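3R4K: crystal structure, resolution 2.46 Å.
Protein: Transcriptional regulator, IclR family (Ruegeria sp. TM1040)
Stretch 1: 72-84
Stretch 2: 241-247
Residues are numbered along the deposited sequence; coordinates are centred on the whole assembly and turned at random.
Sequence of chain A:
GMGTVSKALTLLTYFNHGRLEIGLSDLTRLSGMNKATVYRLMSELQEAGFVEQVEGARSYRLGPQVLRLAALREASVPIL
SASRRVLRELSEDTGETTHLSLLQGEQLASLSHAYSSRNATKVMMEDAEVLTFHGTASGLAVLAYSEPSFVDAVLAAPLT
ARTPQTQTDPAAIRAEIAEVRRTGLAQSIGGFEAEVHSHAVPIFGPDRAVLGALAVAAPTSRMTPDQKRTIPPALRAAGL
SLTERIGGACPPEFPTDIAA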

# COMPACT_ATOMS: atom_id res chain seq x y z
N LEU A 72 -7.02 2.89 -0.22
CA LEU A 72 -8.21 3.01 -1.06
C LEU A 72 -7.83 2.82 -2.52
O LEU A 72 -8.60 2.18 -3.24
CB LEU A 72 -8.93 4.34 -0.84
CG LEU A 72 -9.45 4.62 0.58
CD1 LEU A 72 -9.96 6.01 0.69
CD2 LEU A 72 -10.51 3.66 0.97
N ARG A 73 -6.65 3.32 -2.95
CA ARG A 73 -6.14 3.14 -4.32
C ARG A 73 -5.92 1.64 -4.61
O ARG A 73 -6.33 1.15 -5.68
CB ARG A 73 -4.87 3.97 -4.56
CG ARG A 73 -4.12 3.60 -5.86
CD ARG A 73 -4.86 3.91 -7.15
NE ARG A 73 -4.10 3.37 -8.27
CZ ARG A 73 -4.39 3.56 -9.55
NH1 ARG A 73 -5.47 4.25 -9.90
NH2 ARG A 73 -3.64 3.01 -10.49
N GLU A 74 -5.28 0.93 -3.65
CA GLU A 74 -5.04 -0.52 -3.74
C GLU A 74 -6.37 -1.25 -3.93
O GLU A 74 -6.46 -2.10 -4.81
CB GLU A 74 -4.34 -1.04 -2.47
CG GLU A 74 -2.85 -0.76 -2.36
CD GLU A 74 -2.20 -1.00 -1.00
OE1 GLU A 74 -2.85 -1.57 -0.09
OE2 GLU A 74 -1.01 -0.61 -0.85
N ALA A 75 -7.40 -0.86 -3.16
CA ALA A 75 -8.74 -1.46 -3.19
C ALA A 75 -9.42 -1.20 -4.54
O ALA A 75 -9.97 -2.12 -5.12
CB ALA A 75 -9.61 -0.95 -2.04
N SER A 76 -9.29 0.05 -5.06
CA SER A 76 -9.85 0.51 -6.33
C SER A 76 -9.22 -0.17 -7.54
O SER A 76 -9.95 -0.56 -8.44
CB SER A 76 -9.69 2.02 -6.48
OG SER A 76 -10.29 2.74 -5.41
N VAL A 77 -7.87 -0.22 -7.60
CA VAL A 77 -7.13 -0.85 -8.69
C VAL A 77 -6.10 -1.89 -8.14
O VAL A 77 -4.94 -1.53 -7.92
CB VAL A 77 -6.42 0.15 -9.66
CG1 VAL A 77 -5.95 -0.56 -10.92
CG2 VAL A 77 -7.31 1.33 -10.02
N PRO A 78 -6.47 -3.19 -7.95
CA PRO A 78 -5.45 -4.21 -7.60
C PRO A 78 -4.46 -4.42 -8.80
O PRO A 78 -4.84 -4.06 -9.91
CB PRO A 78 -6.31 -5.45 -7.31
CG PRO A 78 -7.75 -4.96 -7.24
CD PRO A 78 -7.80 -3.80 -8.15
N ILE A 79 -3.20 -4.91 -8.59
CA ILE A 79 -2.16 -5.13 -9.65
C ILE A 79 -2.73 -5.92 -10.88
O ILE A 79 -2.42 -5.59 -12.02
CB ILE A 79 -0.85 -5.80 -9.09
CG1 ILE A 79 0.19 -6.09 -10.21
CG2 ILE A 79 -1.15 -7.08 -8.30
CD1 ILE A 79 1.60 -5.76 -9.87
N LEU A 80 -3.58 -6.94 -10.63
CA LEU A 80 -4.12 -7.74 -11.73
C LEU A 80 -5.16 -6.97 -12.55
O LEU A 80 -5.29 -7.20 -13.75
CB LEU A 80 -4.67 -9.09 -11.23
CG LEU A 80 -3.62 -10.03 -10.54
CD1 LEU A 80 -4.26 -11.27 -9.99
CD2 LEU A 80 -2.46 -10.43 -11.46
N SER A 81 -5.85 -6.01 -11.93
CA SER A 81 -6.81 -5.15 -12.61
C SER A 81 -6.06 -4.14 -13.50
O SER A 81 -6.48 -3.90 -14.64
CB SER A 81 -7.70 -4.44 -11.60
OG SER A 81 -8.60 -3.55 -12.22
N ALA A 82 -4.92 -3.61 -13.00
CA ALA A 82 -4.05 -2.69 -13.73
C ALA A 82 -3.36 -3.39 -14.93
O ALA A 82 -3.06 -2.75 -15.94
CB ALA A 82 -2.99 -2.12 -12.80
N SER A 83 -3.10 -4.70 -14.79
CA SER A 83 -2.43 -5.50 -15.81
C SER A 83 -3.29 -5.73 -17.06
O SER A 83 -2.74 -5.86 -18.15
CB SER A 83 -1.99 -6.84 -15.23
OG SER A 83 -3.07 -7.76 -15.17
N ARG A 84 -4.63 -5.80 -16.89
CA ARG A 84 -5.56 -6.10 -17.98
C ARG A 84 -5.30 -5.28 -19.24
O ARG A 84 -5.15 -5.88 -20.30
CB ARG A 84 -7.04 -5.97 -17.57
CG ARG A 84 -7.47 -6.82 -16.37
CD ARG A 84 -7.41 -8.33 -16.57
NE ARG A 84 -7.54 -9.03 -15.29
CZ ARG A 84 -7.32 -10.33 -15.09
NH1 ARG A 84 -6.96 -11.11 -16.10
NH2 ARG A 84 -7.44 -10.85 -13.88
N SER A 241 5.13 1.08 -17.72
CA SER A 241 3.73 1.49 -17.67
C SER A 241 2.96 0.78 -16.52
O SER A 241 2.19 1.42 -15.81
CB SER A 241 3.06 1.21 -19.00
OG SER A 241 1.66 1.42 -18.95
N LEU A 242 3.21 -0.53 -16.32
CA LEU A 242 2.57 -1.30 -15.25
C LEU A 242 3.09 -0.87 -13.90
O LEU A 242 2.30 -0.69 -12.97
CB LEU A 242 2.76 -2.82 -15.46
CG LEU A 242 2.04 -3.78 -14.46
CD1 LEU A 242 0.53 -3.49 -14.35
CD2 LEU A 242 2.26 -5.22 -14.88
N THR A 243 4.42 -0.66 -13.81
CA THR A 243 5.11 -0.22 -12.60
C THR A 243 4.47 1.11 -12.14
O THR A 243 4.19 1.28 -10.95
CB THR A 243 6.65 -0.15 -12.84
OG1 THR A 243 7.14 -1.46 -13.16
CG2 THR A 243 7.41 0.34 -11.63
N GLU A 244 4.17 2.00 -13.09
CA GLU A 244 3.55 3.30 -12.85
C GLU A 244 2.10 3.14 -12.34
O GLU A 244 1.74 3.86 -11.41
CB GLU A 244 3.59 4.12 -14.13
CG GLU A 244 3.21 5.57 -13.98
CD GLU A 244 2.72 6.18 -15.28
OE1 GLU A 244 1.49 6.36 -15.41
OE2 GLU A 244 3.56 6.44 -16.17
N ARG A 245 1.28 2.20 -12.91
CA ARG A 245 -0.11 1.97 -12.49
C ARG A 245 -0.21 1.43 -11.04
O ARG A 245 -1.29 1.47 -10.45
CB ARG A 245 -0.86 1.03 -13.44
CG ARG A 245 -1.00 1.50 -14.91
CD ARG A 245 -2.26 2.32 -15.20
NE ARG A 245 -3.51 1.59 -14.96
CZ ARG A 245 -4.44 1.95 -14.08
NH1 ARG A 245 -4.28 3.04 -13.34
NH2 ARG A 245 -5.54 1.22 -13.93
N ILE A 246 0.92 0.95 -10.46
CA ILE A 246 0.94 0.42 -9.11
C ILE A 246 1.84 1.27 -8.19
O ILE A 246 2.08 0.86 -7.07
CB ILE A 246 1.32 -1.10 -9.05
CG1 ILE A 246 2.76 -1.35 -9.57
CG2 ILE A 246 0.27 -1.97 -9.78
CD1 ILE A 246 3.43 -2.61 -9.04
N GLY A 247 2.28 2.43 -8.66
CA GLY A 247 3.12 3.35 -7.89
C GLY A 247 4.49 2.81 -7.52
O GLY A 247 5.05 3.19 -6.48
O HOH W 1 -3.11 0.49 -7.88

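Polar contact between the two stretches rests on one direct hydrogen bond. Arg73 NH2 donates to Arg245 O at 2.8 Å, with the carbonyl oxygen near the guanidinium plane, where the N-H groups point. Arg73 suits this place because its CA-to-CB bond points toward the other stretch and its long side chain, with chi1 t and chi2 p, spans the remaining gap. A water also bridges the stretches: it donates to Val77 O at 2.7 Å and to Arg245 O at 3.3 Å, and accepts a weak hydrogen bond from Arg73 NE at 3.1 Å.

The same place holds an awkward charge pair. Arg73 NH2 and Arg245 NH1 lie 2.9 Å apart, but both are donors, so no hydrogen bond joins them; Arg73 NH1 and Arg245 NH1 find hydrogen bonds elsewhere in the structure. Arg245 nonetheless has 92 Å² of its own surface covered by stretch 1: its side chain, m at chi1, chi2 and chi3, folds across the contact, bringing NH2 within 3.5 Å of Val77 CG1 while its CB packs 3.9 Å from Ala82 CB.

The remaining contact is mainly apolar. Helix 79-84 passes helix 241-245 at 138°, with the axes 9.6 Å apart at closest approach, and Ile246, just beyond the second helix, joins the packing. Ala82 points toward stretch 2, and its small side chain allows a close backbone approach, its CA lying 6.2 Å from Arg245 CA. Ala82 CB also meets Leu242 CD1 at 4.1 Å. Leu242 starts sideways, but its branched end comes nearer, and CD1 reaches Ser83 N at 3.9 Å. Ser83 turns its own hydroxyl back to Leu80, OG donating to O at 2.7 Å. Ile79 likewise extends from a sideways start, its CD1 meeting Ile246 CD1 at 3.7 Å. Ala82, Leu242 and Ile246 are buried, and branched hydrocarbon side chains suit such a place because they fill space and leave no polar side-chain atom in need of a partner. Altogether 395 Å² is buried, both sides summed.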